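Rifamycin polyketide synthase (Amycolatopsis mediterranei, PDB 4LN9) is a modular polyketide synthase whose dehydratase domain from the terminal module removes water from a polyketide intermediate on the way to rifamycin. Local coordinates at residues 36-41 / 84-89; 67-72 / 194-199; 232-237 / 270-275. One frame throughout, in Å; residues are numbered along the deposited sequence.

In the fold
The chain enters through strand 34-38, and contact 1 closes the first loop by joining 36-41 to helix 80-93. Contact 2 opens within that loop, at 67-72, but finds its partner much later, at 194-199. Contacts 1 and 2 therefore cross along the chain. Contact 3 follows in series, between the loop leading into helix 236-251 and the end of strand 263-272 with the turn after it. Contacts 1 and 3 meet in space where Glu85 reaches Gly233 and Ile234. Contacts 2 and 3 touch through Thr197, Phe198 and the residues 235-237. Together they tie both central helices, 80-93 and 236-251, to the surrounding strands and loops of the double hotdog.

Contact 1: residues 36-41 / 84-89; sequences ADHPLL and VELAVR
Glu85 OE2 accepts from His38 NE2 at 2.8 Å across the contact, and also from the backbone N of Gly233. The histidine bond is nearly straight, 163° at the hydrogen. It uses the anti lone pair of OE2 and lies in the His38 ring plane, with ring and carboxylate almost coplanar. The other oxygen, Glu85 OE1, takes the N-H of Ile234, so the carboxylate is held at both oxygens. At the other ring nitrogen, Leu40 N donates to His38 ND1 at 3.1 Å. These two bonds fix the rotation of the imidazole. Pro39 CD covers one face near the rim, and Leu41 CD1 covers the other.

Arg89 slides past His38 in the opposite direction. Its CG, set opposite the backbone N by chi1 (169°), lies beside His38 CD2. The bend at chi2 (68°) then carries CD past the ring and sends the guanidinium towards Ala36. There Arg89 NH2 gives a 2.7 Å hydrogen bond to Ala36 O. Arg89 NE donates to a water at 2.8 Å, and that water donates to Asp37 O. Arg89 NH1 makes a salt bridge to Glu93.

Beside these polar groups, Leu86 supplies the apolar part. One methyl, CD2, meets Leu40 CB at 3.9 Å and Leu41 CD2 at 3.8 Å. Leu41 CD1 also rests on Arg89 CG, 3.9 Å away. Helix 80-93 is the central helix of a hotdog, and the strand end and turn 36-41 pack against it. His38 donates from NE2 and accepts at ND1, a pattern consistent with a neutral imidazole beside a buried carboxylate.

Contact 2: residues 67-72 / 194-199; sequences LADHAV and YGPTFR
Segments 67-72 and 194-199 run antiparallel where they meet, with His70 and Tyr194 a non-hydrogen-bonded pair whose CA atoms are 5.3 Å apart. Just beside this pair, Gly195 N donates to Asp69 O at 2.8 Å. The same oxygen lies near Tyr194 CA in a CA-H...O contact.

Asp69 grips the turn 195-199 after Tyr194. Its OD2 takes two donors from one residue. Thr197 OG1 gives a short bond of 2.5 Å at the anti lone pair. Thr197 N, at 3.0 Å, comes from above the carboxylate plane. OD1 instead faces Pro196 CD, 3.4 Å away.

The bridge belongs to a small sheet in which strand 70-72 lies between strands 75-76 and 192-194. His70, Tyr194 and Phe198 form an aromatic cluster beside it. By family comparison, His70 to Pro79 fit the HxxxGxxxxP motif of polyketide synthase dehydratases, although the glycine position differs, and Tyr194 to Phe198 fall in the GYxYGPxF motif. Asp240 and His244 of helix 236-251 probably match the DxxxQ/H motif. Asp240 touches Tyr194 and Phe198, and the Tyr194 ring meets His244, which places the contact at the probable active site.

With CG anti to the backbone N (chi1 -174°), the His70 ring runs alongside Tyr194, and CD2 comes 3.9 Å from Tyr194 CE1. His70 CB sits over one face of Phe198, 3.8 Å from the ring centroid, a CH-pi contact. The rings of His70 and Phe198 lie oblique, their planes at 46°. His70 ND1 is bonded to Ile77 O. A water lies 2.5 Å from Tyr194 OH and bonds weakly to His70 NE2.

Contact 3: residues 232-237 / 270-275; sequences FGIHPA and LRLHAA
Gly233 and Leu272 bury the most surface here, and they meet directly. Leu272 points its side chain at the loop before helix 236-251. Its methyl CD2 sits 3.4 Å from Gly233 CA and equally near the glycine carbonyl carbon, so the methyl packs tightly on bare backbone. The other methyl, CD1, turns to the next residue and meets Ile234 CB at 3.8 Å. CD1 is also 3.6 Å from Gly233 O. Both methyls lie against the same face of the peptide that joins Gly233 to Ile234. Chi1 near 180° (175°) carries CG away from the backbone N and out to the loop. Ile234 crosses it obliquely and also rests on Val305 of strand 303-313.

Ala275 makes the third part of the contact, at its edge. Its CA approaches Gly233 O at 3.3 Å in a CA-H...O contact, with an angle of 139° at the hydrogen. The small side chain of Ala275 lies close to the same oxygen. A water donates to Gly233 O at 2.8 Å and to Ala274 O at 2.9 Å. Both carbonyls are therefore held by one bridging molecule. The backbones of Gly233 and Gly276 are hydrogen-bonded just beyond.

Further along the loop, His235 is the N-cap of the helix. Its ND1 accepts from Ala237 N at 2.8 Å, and Ala237 N lies in the plane of its ring. Strand 263-272 lies between strands 98-104 and 303-313. The contact thus joins the lead-in to the second central helix with a strand at the seam where the two hotdogs join, as suits a double hotdog fold.

Contact 1: residues 36-41 / 84-89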
loop_
_atom_site.group_PDB
_atom_site.type_symbol
_atom_site.label_atom_id
_atom_site.label_comp_id
_atom_site.label_asym_id
_atom_site.label_seq_id
_atom_site.Cartn_x
_atom_site.Cartn_y
_atom_site.Cartn_z
ATOM N N ALA A 36 7.319 8.213 -3.159
ATOM C CA ALA A 36 7.585 7.718 -4.508
ATOM C C ALA A 36 8.598 8.597 -5.243
ATOM O O ALA A 36 9.185 8.181 -6.242
ATOM C CB ALA A 36 6.291 7.614 -5.302
ATOM N N ASP A 37 8.815 9.804 -4.724
ATOM C CA ASP A 37 9.628 10.820 -5.396
ATOM C C ASP A 37 9.341 10.920 -6.892
ATOM O O ASP A 37 10.243 10.781 -7.718
ATOM C CB ASP A 37 11.119 10.570 -5.157
ATOM C CG ASP A 37 11.975 11.780 -5.487
ATOM O OD1 ASP A 37 11.422 12.897 -5.584
ATOM O OD2 ASP A 37 13.205 11.617 -5.628
ATOM N N HIS A 38 8.098 11.259 -7.231
ATOM C CA HIS A 38 7.624 11.180 -8.609
ATOM C C HIS A 38 6.438 12.091 -8.783
ATOM O O HIS A 38 5.632 12.232 -7.864
ATOM C CB HIS A 38 7.227 9.743 -8.931
ATOM C CG HIS A 38 6.906 9.510 -10.384
ATOM N ND1 HIS A 38 5.715 9.828 -10.920
ATOM C CD2 HIS A 38 7.687 9.013 -11.424
ATOM C CE1 HIS A 38 5.718 9.522 -12.230
ATOM N NE2 HIS A 38 6.929 9.028 -12.539
ATOM N N PRO A 39 6.334 12.771 -9.940
ATOM C CA PRO A 39 5.338 13.845 -10.016
ATOM C C PRO A 39 3.891 13.353 -10.107
ATOM O O PRO A 39 2.967 14.157 -9.977
ATOM C CB PRO A 39 5.721 14.605 -11.295
ATOM C CG PRO A 39 7.123 14.186 -11.606
ATOM C CD PRO A 39 7.249 12.781 -11.099
ATOM N N LEU A 40 3.689 12.067 -10.384
ATOM C CA LEU A 40 2.333 11.531 -10.524
ATOM C C LEU A 40 1.956 10.541 -9.423
ATOM O O LEU A 40 0.874 9.956 -9.459
ATOM C CB LEU A 40 2.138 10.874 -11.893
ATOM C CG LEU A 40 2.206 11.790 -13.118
ATOM C CD1 LEU A 40 2.189 10.967 -14.397
ATOM C CD2 LEU A 40 1.062 12.794 -13.102
ATOM N N LEU A 41 2.932 10.189 -8.590
ATOM C CA LEU A 41 2.753 9.115 -7.620
ATOM C C LEU A 41 3.111 9.629 -6.236
ATOM O O LEU A 41 4.072 10.382 -6.079
ATOM C CB LEU A 41 3.646 7.922 -7.968
ATOM C CG LEU A 41 3.321 7.151 -9.249
ATOM C CD1 LEU A 41 4.371 6.082 -9.510
ATOM C CD2 LEU A 41 1.931 6.536 -9.175
ATOM N N VAL A 84 2.045 4.259 -19.224
ATOM C CA VAL A 84 3.341 3.653 -19.523
ATOM C C VAL A 84 4.416 4.097 -18.534
ATOM O O VAL A 84 5.169 3.272 -18.013
ATOM C CB VAL A 84 3.800 3.976 -20.961
ATOM C CG1 VAL A 84 5.254 3.573 -21.162
ATOM C CG2 VAL A 84 2.904 3.279 -21.973
ATOM N N GLU A 85 4.460 5.396 -18.248
ATOM C CA GLU A 85 5.446 5.942 -17.315
ATOM C C GLU A 85 5.242 5.390 -15.905
ATOM O O GLU A 85 6.204 5.062 -15.211
ATOM C CB GLU A 85 5.405 7.477 -17.304
ATOM C CG GLU A 85 5.989 8.123 -16.048
ATOM C CD GLU A 85 7.512 8.167 -16.043
ATOM O OE1 GLU A 85 8.125 7.809 -17.071
ATOM O OE2 GLU A 85 8.096 8.551 -15.006
ATOM N N LEU A 86 3.986 5.317 -15.478
ATOM C CA LEU A 86 3.660 4.734 -14.184
ATOM C C LEU A 86 4.139 3.289 -14.110
ATOM O O LEU A 86 4.723 2.871 -13.110
ATOM C CB LEU A 86 2.154 4.806 -13.935
ATOM C CG LEU A 86 1.573 6.221 -13.924
ATOM C CD1 LEU A 86 0.075 6.193 -13.657
ATOM C CD2 LEU A 86 2.292 7.090 -12.903
ATOM N N ALA A 87 3.857 2.526 -15.161
ATOM C CA ALA A 87 4.194 1.107 -15.194
ATOM C C ALA A 87 5.701 0.920 -15.122
ATOM O O ALA A 87 6.199 0.115 -14.338
ATOM C CB ALA A 87 3.637 0.456 -16.451
ATOM N N VAL A 88 6.434 1.713 -15.895
ATOM C CA VAL A 88 7.879 1.566 -15.921
ATOM C C VAL A 88 8.552 2.071 -14.644
ATOM O O VAL A 88 9.487 1.441 -14.151
ATOM C CB VAL A 88 8.503 2.226 -17.161
ATOM C CG1 VAL A 88 10.019 2.256 -17.034
ATOM C CG2 VAL A 88 8.077 1.480 -18.419
ATOM N N ARG A 89 7.947 3.068 -13.997
ATOM C CA ARG A 89 8.436 3.518 -12.692
ATOM C C ARG A 89 8.273 2.433 -11.634
ATOM O O ARG A 89 9.176 2.191 -10.834
ATOM C CB ARG A 89 7.734 4.805 -12.242
ATOM C CG ARG A 89 7.991 5.179 -10.786
ATOM C CD ARG A 89 9.438 5.592 -10.550
ATOM N NE ARG A 89 9.670 6.070 -9.186
ATOM C CZ ARG A 89 10.040 5.293 -8.172
ATOM N NH1 ARG A 89 10.198 3.989 -8.357
ATOM N NH2 ARG A 89 10.251 5.817 -6.973
HETATM O O HOH W 1 10.599 8.686 -9.318
#

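Contact 2: residues 67-72 / 194-199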
loop_
_atom_site.group_PDB
_atom_site.type_symbol
_atom_site.label_atom_id
_atom_site.label_comp_id
_atom_site.label_asym_id
_atom_site.label_seq_id
_atom_site.Cartn_x
_atom_site.Cartn_y
_atom_site.Cartn_z
ATOM N N LEU A 67 -2.323 18.162 -16.653
ATOM C CA LEU A 67 -3.145 17.072 -17.174
ATOM C C LEU A 67 -4.298 17.601 -18.025
ATOM O O LEU A 67 -4.769 16.921 -18.936
ATOM C CB LEU A 67 -3.689 16.201 -16.036
ATOM C CG LEU A 67 -2.697 15.428 -15.159
ATOM C CD1 LEU A 67 -3.431 14.726 -14.019
ATOM C CD2 LEU A 67 -1.884 14.431 -15.980
ATOM N N ALA A 68 -4.720 18.833 -17.753
ATOM C CA ALA A 68 -5.759 19.474 -18.550
ATOM C C ALA A 68 -5.324 19.635 -20.004
ATOM O O ALA A 68 -6.160 19.682 -20.907
ATOM C CB ALA A 68 -6.137 20.823 -17.952
ATOM N N ASP A 69 -4.015 19.549 -20.240
ATOM C CA ASP A 69 -3.472 19.729 -21.587
ATOM C C ASP A 69 -3.590 18.486 -22.469
ATOM O O ASP A 69 -3.179 18.501 -23.630
ATOM C CB ASP A 69 -2.019 20.198 -21.523
ATOM C CG ASP A 69 -1.902 21.667 -21.181
ATOM O OD1 ASP A 69 -2.943 22.359 -21.188
ATOM O OD2 ASP A 69 -0.784 22.120 -20.858
ATOM N N HIS A 70 -4.140 17.411 -21.914
ATOM C CA HIS A 70 -4.485 16.234 -22.704
ATOM C C HIS A 70 -5.917 15.855 -22.476
ATOM O O HIS A 70 -6.268 15.326 -21.422
ATOM C CB HIS A 70 -3.573 15.064 -22.351
ATOM C CG HIS A 70 -3.776 13.846 -23.222
ATOM N ND1 HIS A 70 -4.692 12.902 -22.945
ATOM C CD2 HIS A 70 -3.137 13.443 -24.393
ATOM C CE1 HIS A 70 -4.660 11.952 -23.901
ATOM N NE2 HIS A 70 -3.700 12.281 -24.780
ATOM N N ALA A 71 -6.778 16.232 -23.416
ATOM C CA ALA A 71 -8.211 16.007 -23.278
ATOM C C ALA A 71 -8.782 15.554 -24.614
ATOM O O ALA A 71 -8.391 16.064 -25.664
ATOM C CB ALA A 71 -8.904 17.281 -22.810
ATOM N N VAL A 72 -9.603 14.510 -24.584
ATOM C CA VAL A 72 -10.216 13.996 -25.803
ATOM C C VAL A 72 -11.727 14.231 -25.813
ATOM O O VAL A 72 -12.449 13.721 -24.957
ATOM C CB VAL A 72 -9.912 12.496 -26.004
ATOM C CG1 VAL A 72 -10.610 11.975 -27.251
ATOM C CG2 VAL A 72 -8.411 12.265 -26.090
ATOM N N TYR A 194 -4.875 18.803 -27.714
ATOM C CA TYR A 194 -3.554 19.014 -27.130
ATOM C C TYR A 194 -3.358 20.464 -26.703
ATOM O O TYR A 194 -3.222 21.355 -27.541
ATOM C CB TYR A 194 -2.444 18.600 -28.098
ATOM C CG TYR A 194 -2.474 17.139 -28.487
ATOM C CD1 TYR A 194 -2.212 16.140 -27.555
ATOM C CD2 TYR A 194 -2.677 16.764 -29.807
ATOM C CE1 TYR A 194 -2.204 14.806 -27.921
ATOM C CE2 TYR A 194 -2.672 15.435 -30.182
ATOM C CZ TYR A 194 -2.446 14.459 -29.235
ATOM O OH TYR A 194 -2.448 13.133 -29.608
ATOM N N GLY A 195 -3.294 20.684 -25.395
ATOM C CA GLY A 195 -2.856 21.965 -24.861
ATOM C C GLY A 195 -1.351 22.134 -24.942
ATOM O O GLY A 195 -0.646 21.239 -25.408
ATOM N N PRO A 196 -0.845 23.247 -24.390
ATOM C CA PRO A 196 0.536 23.705 -24.535
ATOM C C PRO A 196 1.570 22.670 -24.097
ATOM O O PRO A 196 2.634 22.575 -24.709
ATOM C CB PRO A 196 0.594 24.926 -23.618
ATOM C CG PRO A 196 -0.797 25.456 -23.632
ATOM C CD PRO A 196 -1.688 24.249 -23.711
ATOM N N THR A 197 1.309 21.968 -22.999
ATOM C CA THR A 197 2.250 20.960 -22.522
ATOM C C THR A 197 2.517 19.888 -23.576
ATOM O O THR A 197 3.649 19.426 -23.728
ATOM C CB THR A 197 1.774 20.292 -21.218
ATOM O OG1 THR A 197 1.536 21.297 -20.226
ATOM C CG2 THR A 197 2.830 19.324 -20.703
ATOM N N PHE A 198 1.493 19.550 -24.354
ATOM C CA PHE A 198 1.599 18.433 -25.286
ATOM C C PHE A 198 1.951 18.870 -26.700
ATOM O O PHE A 198 2.241 18.034 -27.554
ATOM C CB PHE A 198 0.317 17.602 -25.300
ATOM C CG PHE A 198 0.158 16.722 -24.098
ATOM C CD1 PHE A 198 0.367 15.355 -24.186
ATOM C CD2 PHE A 198 -0.122 17.274 -22.859
ATOM C CE1 PHE A 198 0.242 14.548 -23.070
ATOM C CE2 PHE A 198 -0.259 16.474 -21.742
ATOM C CZ PHE A 198 -0.056 15.111 -21.844
ATOM N N ARG A 199 1.861 20.166 -26.973
ATOM C CA ARG A 199 2.205 20.659 -28.299
ATOM C C ARG A 199 3.717 20.786 -28.464
ATOM O O ARG A 199 4.268 21.886 -28.413
ATOM C CB ARG A 199 1.482 21.974 -28.603
ATOM C CG ARG A 199 -0.016 21.793 -28.817
ATOM C CD ARG A 199 -0.665 23.023 -29.433
ATOM N NE ARG A 199 -0.451 24.214 -28.616
ATOM C CZ ARG A 199 -1.350 24.723 -27.778
ATOM N NH1 ARG A 199 -2.547 24.162 -27.660
ATOM N NH2 ARG A 199 -1.044 25.784 -27.044
HETATM O O HOH W 2 -2.123 11.574 -27.693
#

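Contact 3: residues 232-237 / 270-275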
loop_
_atom_site.group_PDB
_atom_site.type_symbol
_atom_site.label_atom_id
_atom_site.label_comp_id
_atom_site.label_asym_id
_atom_site.label_seq_id
_atom_site.Cartn_x
_atom_site.Cartn_y
_atom_site.Cartn_z
ATOM N N PHE A 232 10.657 12.919 -14.204
ATOM C CA PHE A 232 10.058 11.721 -14.796
ATOM C C PHE A 232 11.125 10.748 -15.292
ATOM O O PHE A 232 12.250 11.150 -15.588
ATOM C CB PHE A 232 9.140 12.099 -15.959
ATOM C CG PHE A 232 7.798 12.616 -15.531
ATOM C CD1 PHE A 232 6.845 11.757 -15.012
ATOM C CD2 PHE A 232 7.455 13.941 -15.736
ATOM C CE1 PHE A 232 5.595 12.221 -14.650
ATOM C CE2 PHE A 232 6.199 14.409 -15.398
ATOM C CZ PHE A 232 5.271 13.550 -14.844
ATOM N N GLY A 233 10.739 9.490 -15.472
ATOM C CA GLY A 233 11.462 8.598 -16.368
ATOM C C GLY A 233 11.470 9.156 -17.778
ATOM O O GLY A 233 12.515 9.549 -18.298
ATOM N N ILE A 234 10.276 9.311 -18.342
ATOM C CA ILE A 234 10.076 10.202 -19.478
ATOM C C ILE A 234 8.740 10.935 -19.340
ATOM O O ILE A 234 7.740 10.338 -18.941
ATOM C CB ILE A 234 10.111 9.425 -20.811
ATOM C CG1 ILE A 234 10.072 10.386 -22.001
ATOM C CG2 ILE A 234 8.968 8.422 -20.877
ATOM C CD1 ILE A 234 10.424 9.738 -23.321
ATOM N N HIS A 235 8.765 12.257 -19.494
ATOM C CA HIS A 235 7.538 13.041 -19.372
ATOM C C HIS A 235 6.491 12.563 -20.349
ATOM O O HIS A 235 6.801 12.329 -21.522
ATOM C CB HIS A 235 7.819 14.533 -19.553
ATOM C CG HIS A 235 6.643 15.423 -19.210
ATOM N ND1 HIS A 235 5.449 15.300 -19.814
ATOM C CD2 HIS A 235 6.521 16.477 -18.307
ATOM C CE1 HIS A 235 4.596 16.212 -19.313
ATOM N NE2 HIS A 235 5.261 16.951 -18.411
ATOM N N PRO A 236 5.305 12.195 -19.836
ATOM C CA PRO A 236 4.287 11.609 -20.703
ATOM C C PRO A 236 3.979 12.475 -21.924
ATOM O O PRO A 236 3.583 11.950 -22.963
ATOM C CB PRO A 236 3.065 11.519 -19.789
ATOM C CG PRO A 236 3.644 11.336 -18.428
ATOM C CD PRO A 236 4.931 12.119 -18.412
ATOM N N ALA A 237 4.154 13.787 -21.798
ATOM C CA ALA A 237 3.931 14.685 -22.928
ATOM C C ALA A 237 5.038 14.577 -23.977
ATOM O O ALA A 237 4.769 14.634 -25.177
ATOM C CB ALA A 237 3.774 16.124 -22.453
ATOM N N LEU A 270 8.511 -1.854 -24.602
ATOM C CA LEU A 270 8.941 -0.500 -24.292
ATOM C C LEU A 270 10.079 -0.443 -23.277
ATOM O O LEU A 270 9.998 -1.028 -22.193
ATOM C CB LEU A 270 7.776 0.380 -23.845
ATOM C CG LEU A 270 8.295 1.808 -23.663
ATOM C CD1 LEU A 270 7.654 2.807 -24.619
ATOM C CD2 LEU A 270 8.225 2.287 -22.216
ATOM N N ARG A 271 11.154 0.241 -23.657
ATOM C CA ARG A 271 12.314 0.415 -22.792
ATOM C C ARG A 271 12.652 1.890 -22.654
ATOM O O ARG A 271 12.837 2.586 -23.652
ATOM C CB ARG A 271 13.523 -0.307 -23.376
ATOM C CG ARG A 271 13.528 -1.802 -23.135
ATOM C CD ARG A 271 14.696 -2.442 -23.861
ATOM N NE ARG A 271 14.600 -3.897 -23.848
ATOM C CZ ARG A 271 13.827 -4.600 -24.669
ATOM N NH1 ARG A 271 13.123 -3.987 -25.611
ATOM N NH2 ARG A 271 13.775 -5.921 -24.562
ATOM N N LEU A 272 12.903 2.316 -21.423
ATOM C CA LEU A 272 13.427 3.646 -21.176
ATOM C C LEU A 272 14.909 3.566 -20.837
ATOM O O LEU A 272 15.312 2.783 -19.978
ATOM C CB LEU A 272 12.667 4.308 -20.030
ATOM C CG LEU A 272 13.218 5.670 -19.616
ATOM C CD1 LEU A 272 12.752 6.743 -20.588
ATOM C CD2 LEU A 272 12.804 6.007 -18.192
ATOM N N HIS A 273 15.732 4.258 -21.618
ATOM C CA HIS A 273 17.170 4.030 -21.570
ATOM C C HIS A 273 17.868 5.113 -20.809
ATOM O O HIS A 273 18.894 4.873 -20.175
ATOM C CB HIS A 273 17.748 3.919 -22.975
ATOM C CG HIS A 273 17.165 2.789 -23.783
ATOM N ND1 HIS A 273 17.540 1.508 -23.611
ATOM C CD2 HIS A 273 16.137 2.775 -24.719
ATOM C CE1 HIS A 273 16.816 0.719 -24.426
ATOM N NE2 HIS A 273 15.989 1.502 -25.134
ATOM N N ALA A 274 17.350 6.333 -20.911
ATOM C CA ALA A 274 17.940 7.474 -20.222
ATOM C C ALA A 274 16.831 8.364 -19.673
ATOM O O ALA A 274 15.884 8.688 -20.387
ATOM C CB ALA A 274 18.829 8.263 -21.177
ATOM N N ALA A 275 16.922 8.714 -18.392
ATOM C CA ALA A 275 15.796 9.329 -17.688
ATOM C C ALA A 275 15.792 10.854 -17.787
ATOM O O ALA A 275 16.845 11.491 -17.781
ATOM C CB ALA A 275 15.772 8.888 -16.232
HETATM O O HOH W 3 13.715 10.563 -20.588
#